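Oxidoreductase (Ralstonia eutropha, PDB 3HJ9) binds flavin mononucleotide and probably works as an FMN-dependent oxidoreductase of the nitroreductase family. Local coordinates at residues K117-D130 / R185-L199. Numbering follows the deposited sequence. Where two conformers were deposited one is given.
With FMN (flavin mononucleotide), chain C.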
loop_
_atom_site.group_PDB
_atom_site.type_symbol
_atom_site.label_atom_id
_atom_site.label_comp_id
_atom_site.label_asym_id
_atom_site.label_seq_id
_atom_site.Cartn_x
_atom_site.Cartn_y
_atom_site.Cartn_z
ATOM N N LYS A 117 7.040 -24.262 3.111
ATOM C CA LYS A 117 6.646 -24.031 4.512
ATOM C C LYS A 117 5.703 -25.163 4.946
ATOM O O LYS A 117 5.826 -25.658 6.066
ATOM C CB LYS A 117 5.933 -22.681 4.655
ATOM C CG LYS A 117 5.490 -22.296 6.078
ATOM C CD LYS A 117 6.693 -22.075 7.040
ATOM C CE LYS A 117 6.208 -22.039 8.467
ATOM N NZ LYS A 117 7.262 -22.036 9.507
ATOM N N ARG A 118 4.739 -25.526 4.084
ATOM C CA ARG A 118 3.854 -26.685 4.348
ATOM C C ARG A 118 3.340 -27.410 3.083
ATOM O O ARG A 118 2.767 -26.794 2.183
ATOM C CB ARG A 118 2.693 -26.232 5.242
ATOM C CG ARG A 118 2.047 -27.408 5.912
ATOM C CD ARG A 118 0.944 -27.025 6.836
ATOM N NE ARG A 118 0.379 -28.263 7.352
ATOM C CZ ARG A 118 -0.653 -28.363 8.182
ATOM N NH1 ARG A 118 -1.309 -27.292 8.627
ATOM N NH2 ARG A 118 -1.030 -29.566 8.569
ATOM N N ALA A 119 3.505 -28.727 3.049
ATOM C CA ALA A 119 3.054 -29.572 1.928
ATOM C C ALA A 119 1.546 -29.815 2.061
ATOM O O ALA A 119 1.114 -30.885 2.394
ATOM C CB ALA A 119 3.857 -30.904 1.865
ATOM N N ALA A 120 0.782 -28.759 1.831
ATOM C CA ALA A 120 -0.674 -28.760 1.905
ATOM C C ALA A 120 -1.211 -27.564 1.116
ATOM O O ALA A 120 -0.496 -26.534 0.941
ATOM C CB ALA A 120 -1.143 -28.682 3.349
ATOM N N ASP A 121 -2.463 -27.676 0.663
ATOM C CA ASP A 121 -3.169 -26.610 -0.085
ATOM C C ASP A 121 -3.937 -25.742 0.910
ATOM O O ASP A 121 -5.003 -26.146 1.392
ATOM C CB ASP A 121 -4.079 -27.243 -1.170
ATOM C CG ASP A 121 -4.931 -26.227 -1.926
ATOM O OD1 ASP A 121 -4.780 -24.981 -1.796
ATOM O OD2 ASP A 121 -5.804 -26.694 -2.655
ATOM N N LEU A 122 -3.376 -24.551 1.202
ATOM C CA LEU A 122 -3.969 -23.596 2.161
ATOM C C LEU A 122 -4.672 -22.426 1.470
ATOM O O LEU A 122 -4.836 -21.345 2.048
ATOM C CB LEU A 122 -2.912 -23.085 3.155
ATOM C CG LEU A 122 -2.451 -24.090 4.206
ATOM C CD1 LEU A 122 -1.541 -25.135 3.620
ATOM C CD2 LEU A 122 -1.741 -23.352 5.316
ATOM N N ARG A 123 -5.109 -22.618 0.233
ATOM C CA ARG A 123 -5.823 -21.550 -0.451
ATOM C C ARG A 123 -7.202 -21.374 0.198
ATOM O O ARG A 123 -7.841 -22.355 0.594
ATOM C CB ARG A 123 -5.968 -21.841 -1.921
ATOM C CG ARG A 123 -4.640 -21.789 -2.654
ATOM C CD ARG A 123 -4.858 -22.171 -4.098
ATOM N NE ARG A 123 -5.300 -23.561 -4.194
ATOM C CZ ARG A 123 -5.933 -24.111 -5.227
ATOM N NH1 ARG A 123 -6.219 -23.422 -6.331
ATOM N NH2 ARG A 123 -6.269 -25.393 -5.168
ATOM N N SER A 124 -7.638 -20.118 0.237
ATOM C CA SER A 124 -8.875 -19.663 0.875
ATOM C C SER A 124 -9.116 -20.263 2.282
ATOM O O SER A 124 -10.105 -20.958 2.537
ATOM C CB SER A 124 -10.090 -19.763 -0.048
ATOM O OG SER A 124 -10.294 -21.088 -0.450
HETATM N N MSE A 125 -8.149 -19.978 3.157
HETATM C CA MSE A 125 -8.168 -20.370 4.567
HETATM C C MSE A 125 -8.201 -19.099 5.423
HETATM O O MSE A 125 -7.670 -19.077 6.527
HETATM C CB MSE A 125 -6.941 -21.238 4.891
HETATM C CG MSE A 125 -6.886 -22.542 4.142
HETATM SE SE MSE A 125 -8.340 -23.716 4.654
HETATM C CE MSE A 125 -7.938 -23.764 6.536
ATOM N N THR A 126 -8.837 -18.036 4.922
ATOM C CA THR A 126 -8.930 -16.782 5.701
ATOM C C THR A 126 -9.830 -16.929 6.929
ATOM O O THR A 126 -9.745 -16.121 7.809
ATOM C CB THR A 126 -9.470 -15.579 4.898
ATOM O OG1 THR A 126 -10.842 -15.806 4.586
ATOM C CG2 THR A 126 -8.640 -15.302 3.640
ATOM N N GLY A 127 -10.689 -17.941 6.974
ATOM C CA GLY A 127 -11.590 -18.151 8.080
ATOM C C GLY A 127 -12.879 -17.337 8.039
ATOM O O GLY A 127 -13.644 -17.381 8.994
ATOM N N TYR A 128 -13.117 -16.567 6.970
ATOM C CA TYR A 128 -14.358 -15.801 6.816
ATOM C C TYR A 128 -14.939 -15.910 5.416
ATOM O O TYR A 128 -14.192 -16.012 4.432
ATOM C CB TYR A 128 -14.128 -14.339 7.148
ATOM C CG TYR A 128 -13.878 -14.116 8.616
ATOM C CD1 TYR A 128 -12.572 -14.020 9.113
ATOM C CD2 TYR A 128 -14.949 -14.055 9.520
ATOM C CE1 TYR A 128 -12.335 -13.812 10.481
ATOM C CE2 TYR A 128 -14.729 -13.891 10.886
ATOM C CZ TYR A 128 -13.425 -13.755 11.351
ATOM O OH TYR A 128 -13.199 -13.552 12.660
ATOM N N GLN A 129 -16.269 -15.862 5.351
ATOM C CA GLN A 129 -16.992 -15.900 4.095
ATOM C C GLN A 129 -17.209 -14.480 3.540
ATOM O O GLN A 129 -18.214 -13.825 3.849
ATOM C CB GLN A 129 -18.312 -16.663 4.244
ATOM C CG GLN A 129 -19.150 -16.814 2.974
ATOM C CD GLN A 129 -18.370 -17.419 1.815
ATOM O OE1 GLN A 129 -17.591 -16.744 1.119
ATOM N NE2 GLN A 129 -18.611 -18.697 1.581
ATOM N N ASP A 130 -16.254 -14.040 2.725
ATOM C CA ASP A 130 -16.287 -12.736 2.039
ATOM C C ASP A 130 -16.619 -12.854 0.539
ATOM O O ASP A 130 -16.370 -11.928 -0.222
ATOM C CB ASP A 130 -14.987 -11.951 2.296
ATOM C CG ASP A 130 -13.747 -12.638 1.733
ATOM O OD1 ASP A 130 -13.882 -13.719 1.152
ATOM O OD2 ASP A 130 -12.620 -12.101 1.899
ATOM N N ARG A 185 -7.467 -9.069 0.975
ATOM C CA ARG A 185 -8.438 -9.499 1.996
ATOM C C ARG A 185 -7.809 -9.343 3.365
ATOM O O ARG A 185 -6.713 -9.875 3.620
ATOM C CB ARG A 185 -8.896 -10.928 1.760
ATOM C CG ARG A 185 -9.235 -11.215 0.302
ATOM C CD ARG A 185 -9.245 -12.681 0.006
ATOM N NE ARG A 185 -10.369 -13.385 0.581
ATOM C CZ ARG A 185 -10.545 -14.704 0.491
ATOM N NH1 ARG A 185 -9.671 -15.470 -0.156
ATOM N NH2 ARG A 185 -11.603 -15.271 1.033
ATOM N N GLY A 186 -8.493 -8.591 4.210
ATOM C CA GLY A 186 -8.083 -8.269 5.570
ATOM C C GLY A 186 -8.908 -8.956 6.613
ATOM O O GLY A 186 -8.550 -8.915 7.774
ATOM N N TRP A 187 -10.047 -9.525 6.219
ATOM C CA TRP A 187 -10.853 -10.335 7.107
ATOM C C TRP A 187 -10.178 -11.689 7.240
ATOM O O TRP A 187 -10.513 -12.642 6.512
ATOM C CB TRP A 187 -12.280 -10.480 6.597
ATOM C CG TRP A 187 -13.129 -9.353 7.007
ATOM C CD1 TRP A 187 -13.313 -8.173 6.362
ATOM C CD2 TRP A 187 -13.925 -9.308 8.187
ATOM N NE1 TRP A 187 -14.221 -7.400 7.056
ATOM C CE2 TRP A 187 -14.613 -8.074 8.181
ATOM C CE3 TRP A 187 -14.156 -10.212 9.232
ATOM C CZ2 TRP A 187 -15.479 -7.700 9.198
ATOM C CZ3 TRP A 187 -15.043 -9.839 10.263
ATOM C CH2 TRP A 187 -15.699 -8.607 10.225
ATOM N N LEU A 188 -9.237 -11.748 8.187
ATOM C CA LEU A 188 -8.456 -12.949 8.489
ATOM C C LEU A 188 -8.664 -13.379 9.924
ATOM O O LEU A 188 -8.622 -12.536 10.805
ATOM C CB LEU A 188 -6.940 -12.686 8.294
ATOM C CG LEU A 188 -6.413 -12.209 6.932
ATOM C CD1 LEU A 188 -4.842 -12.233 6.981
ATOM C CD2 LEU A 188 -6.938 -13.060 5.777
ATOM N N ASN A 189 -8.949 -14.669 10.143
ATOM C CA ASN A 189 -8.886 -15.273 11.467
ATOM C C ASN A 189 -7.371 -15.529 11.601
ATOM O O ASN A 189 -6.845 -16.582 11.189
ATOM C CB ASN A 189 -9.739 -16.552 11.559
ATOM C CG ASN A 189 -9.760 -17.134 12.966
ATOM O OD1 ASN A 189 -8.786 -16.969 13.732
ATOM N ND2 ASN A 189 -10.871 -17.763 13.335
ATOM N N ARG A 190 -6.665 -14.535 12.152
ATOM C CA ARG A 190 -5.198 -14.556 12.130
ATOM C C ARG A 190 -4.589 -15.748 12.866
ATOM O O ARG A 190 -3.693 -16.402 12.338
ATOM C CB ARG A 190 -4.610 -13.235 12.663
ATOM C CG ARG A 190 -5.061 -12.037 11.903
ATOM C CD ARG A 190 -4.454 -10.816 12.477
ATOM N NE ARG A 190 -4.752 -9.642 11.688
ATOM C CZ ARG A 190 -4.282 -8.416 11.947
ATOM N NH1 ARG A 190 -3.495 -8.196 12.994
ATOM N NH2 ARG A 190 -4.602 -7.392 11.152
ATOM N N ARG A 191 -5.103 -16.052 14.045
ATOM C CA ARG A 191 -4.596 -17.192 14.812
ATOM C C ARG A 191 -4.849 -18.560 14.160
ATOM O O ARG A 191 -3.964 -19.443 14.182
ATOM C CB ARG A 191 -5.131 -17.169 16.241
ATOM C CG ARG A 191 -4.598 -15.991 17.058
ATOM C CD ARG A 191 -5.217 -16.039 18.421
ATOM N NE ARG A 191 -4.837 -17.268 19.129
ATOM C CZ ARG A 191 -5.497 -17.838 20.134
ATOM N NH1 ARG A 191 -6.642 -17.332 20.621
ATOM N NH2 ARG A 191 -5.000 -18.954 20.659
ATOM N N GLN A 192 -6.044 -18.730 13.596
ATOM C CA GLN A 192 -6.393 -19.958 12.891
ATOM C C GLN A 192 -5.501 -20.138 11.645
ATOM O O GLN A 192 -4.968 -21.219 11.414
ATOM C CB GLN A 192 -7.853 -19.908 12.507
ATOM C CG GLN A 192 -8.395 -21.081 11.764
ATOM C CD GLN A 192 -9.878 -20.927 11.577
ATOM O OE1 GLN A 192 -10.645 -21.231 12.490
ATOM N NE2 GLN A 192 -10.296 -20.444 10.407
ATOM N N LEU A 193 -5.361 -19.081 10.859
ATOM C CA LEU A 193 -4.535 -19.110 9.666
ATOM C C LEU A 193 -3.053 -19.322 10.035
ATOM O O LEU A 193 -2.386 -20.089 9.364
ATOM C CB LEU A 193 -4.708 -17.854 8.798
ATOM C CG LEU A 193 -3.981 -17.838 7.430
ATOM C CD1 LEU A 193 -4.382 -19.084 6.605
ATOM C CD2 LEU A 193 -4.293 -16.549 6.670
ATOM N N ALA A 194 -2.574 -18.674 11.100
ATOM C CA ALA A 194 -1.179 -18.831 11.572
ATOM C C ALA A 194 -0.901 -20.313 11.909
ATOM O O ALA A 194 0.127 -20.857 11.528
ATOM C CB ALA A 194 -0.882 -17.936 12.766
ATOM N N GLU A 195 -1.846 -20.951 12.591
ATOM C CA GLU A 195 -1.779 -22.393 12.912
ATOM C C GLU A 195 -1.722 -23.266 11.639
ATOM O O GLU A 195 -0.888 -24.169 11.543
ATOM C CB GLU A 195 -2.981 -22.790 13.798
ATOM C CG GLU A 195 -3.303 -24.291 13.922
ATOM C CD GLU A 195 -2.183 -25.101 14.502
ATOM O OE1 GLU A 195 -1.348 -24.510 15.229
ATOM O OE2 GLU A 195 -2.154 -26.346 14.287
ATOM N N HIS A 196 -2.603 -23.006 10.677
ATOM C CA HIS A 196 -2.610 -23.766 9.412
ATOM C C HIS A 196 -1.307 -23.615 8.655
ATOM O O HIS A 196 -0.820 -24.590 8.080
ATOM C CB HIS A 196 -3.798 -23.409 8.507
ATOM C CG HIS A 196 -5.120 -23.835 9.066
ATOM N ND1 HIS A 196 -5.343 -25.100 9.543
ATOM C CD2 HIS A 196 -6.290 -23.171 9.200
ATOM C CE1 HIS A 196 -6.591 -25.195 9.972
ATOM N NE2 HIS A 196 -7.188 -24.038 9.766
HETATM N N MSE A 197 -0.724 -22.416 8.716
HETATM C CA MSE A 197 0.528 -22.103 8.057
HETATM C C MSE A 197 1.812 -22.553 8.801
HETATM O O MSE A 197 2.903 -22.359 8.250
HETATM C CB MSE A 197 0.609 -20.593 7.782
HETATM C CG MSE A 197 -0.425 -20.098 6.772
HETATM SE SE MSE A 197 -0.343 -18.161 6.698
HETATM C CE MSE A 197 1.317 -17.907 5.715
ATOM N N SER A 198 1.672 -23.113 10.024
ATOM C CA SER A 198 2.795 -23.562 10.877
ATOM C C SER A 198 3.783 -22.393 11.150
ATOM O O SER A 198 4.993 -22.578 11.142
ATOM C CB SER A 198 3.506 -24.774 10.251
ATOM O OG SER A 198 2.579 -25.841 9.927
ATOM N N LEU A 199 3.242 -21.190 11.347
ATOM C CA LEU A 199 4.063 -19.988 11.596
ATOM C C LEU A 199 4.598 -20.029 13.016
ATOM O O LEU A 199 4.025 -20.686 13.879
ATOM C CB LEU A 199 3.248 -18.698 11.427
ATOM C CG LEU A 199 2.698 -18.312 10.071
ATOM C CD1 LEU A 199 1.908 -17.000 10.133
ATOM C CD2 LEU A 199 3.800 -18.252 9.006
HETATM N N1 FMN C . -12.411 -7.521 -0.096
HETATM C C2 FMN C . -12.960 -8.736 0.274
HETATM O O2 FMN C . -13.707 -9.341 -0.499
HETATM N N3 FMN C . -12.642 -9.275 1.518
HETATM C C4 FMN C . -11.819 -8.592 2.404
HETATM O O4 FMN C . -11.570 -9.118 3.498
HETATM C C4A FMN C . -11.265 -7.356 2.029
HETATM N N5 FMN C . -10.432 -6.660 2.883
HETATM C C5A FMN C . -9.828 -5.480 2.480
HETATM C C6 FMN C . -8.971 -4.851 3.375
HETATM C C7 FMN C . -8.355 -3.642 3.018
HETATM C C7M FMN C . -7.430 -2.967 3.992
HETATM C C8 FMN C . -8.611 -3.054 1.773
HETATM C C8M FMN C . -7.969 -1.750 1.407
HETATM C C9 FMN C . -9.494 -3.681 0.873
HETATM C C9A FMN C . -10.115 -4.905 1.214
HETATM N N10 FMN C . -10.979 -5.600 0.365
HETATM C C10 FMN C . -11.566 -6.815 0.768
HETATM C "C1'" FMN C . -11.279 -5.124 -1.029
HETATM C "C2'" FMN C . -12.344 -4.062 -1.099
HETATM O "O2'" FMN C . -13.619 -4.611 -0.836
HETATM C "C3'" FMN C . -12.279 -3.437 -2.486
HETATM O "O3'" FMN C . -11.075 -2.702 -2.564
HETATM C "C4'" FMN C . -13.509 -2.533 -2.692
HETATM O "O4'" FMN C . -14.592 -3.400 -3.012
HETATM C "C5'" FMN C . -13.324 -1.485 -3.779
HETATM O "O5'" FMN C . -13.145 -2.192 -5.005
HETATM P P FMN C . -11.856 -1.914 -5.902
HETATM O O1P FMN C . -11.537 -0.449 -6.045
HETATM O O2P FMN C . -10.671 -2.594 -5.240
HETATM O O3P FMN C . -12.130 -2.513 -7.282
HETATM O O HOH W 1 4.847 -27.328 8.189
HETATM O O HOH W 2 -3.640 -27.407 10.257
HETATM O O HOH W 3 -8.759 -20.892 8.333
HETATM O O HOH W 4 -10.845 -17.760 2.428
HETATM O O HOH W 5 -11.642 -13.290 4.110
HETATM O O HOH W 6 -13.037 -17.508 11.627
#
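Asp130 and Arg185 form a salt bridge beside the flavin. Arg185 CB lies 3.7 Å from FMN O4, and CG and CD run past Asp130 OD2. The chain then bends at chi3 (72°), turning the guanidinium side-on to the carboxylate: NE donates to the syn lone pair of Asp130 OD2 at 2.9 Å, nearly straight (168°), while NH2 reaches OD1 at 2.8 Å from a more tilted position. NH1 is hydrogen-bonded to Thr210 OG1 on strand 203-212, and Thr126 CG2 lies over the centre of one guanidinium face, a methyl suited to covering a flat cation. Farther along, Thr126 O receives Asn189 N at 2.9 Å. Asn189 N-caps helix 190-196, its OD1 accepting from Gln192 N, and Gly127, with its positive phi, suits the turn here, its CA 3.5 Å from Gln192 NE2. Tyr128 offers a face to the edge of Trp187 in a T-shaped pair, planes at 72°, while Trp187 NE1 is hydrogen-bonded to Tyr89 OH of the second subunit. At the far end of the helix, long Arg118 extends so that NH1 meets His196 O at 2.8 Å, a carbonyl of the last turn. Asp130 OD2 also accepts from FMN N3 at 2.9 Å, and Trp187 N donates to FMN O4; the paired arginine probably keeps Asp130 ionised and oriented as an acceptor for the flavin's pyrimidine edge.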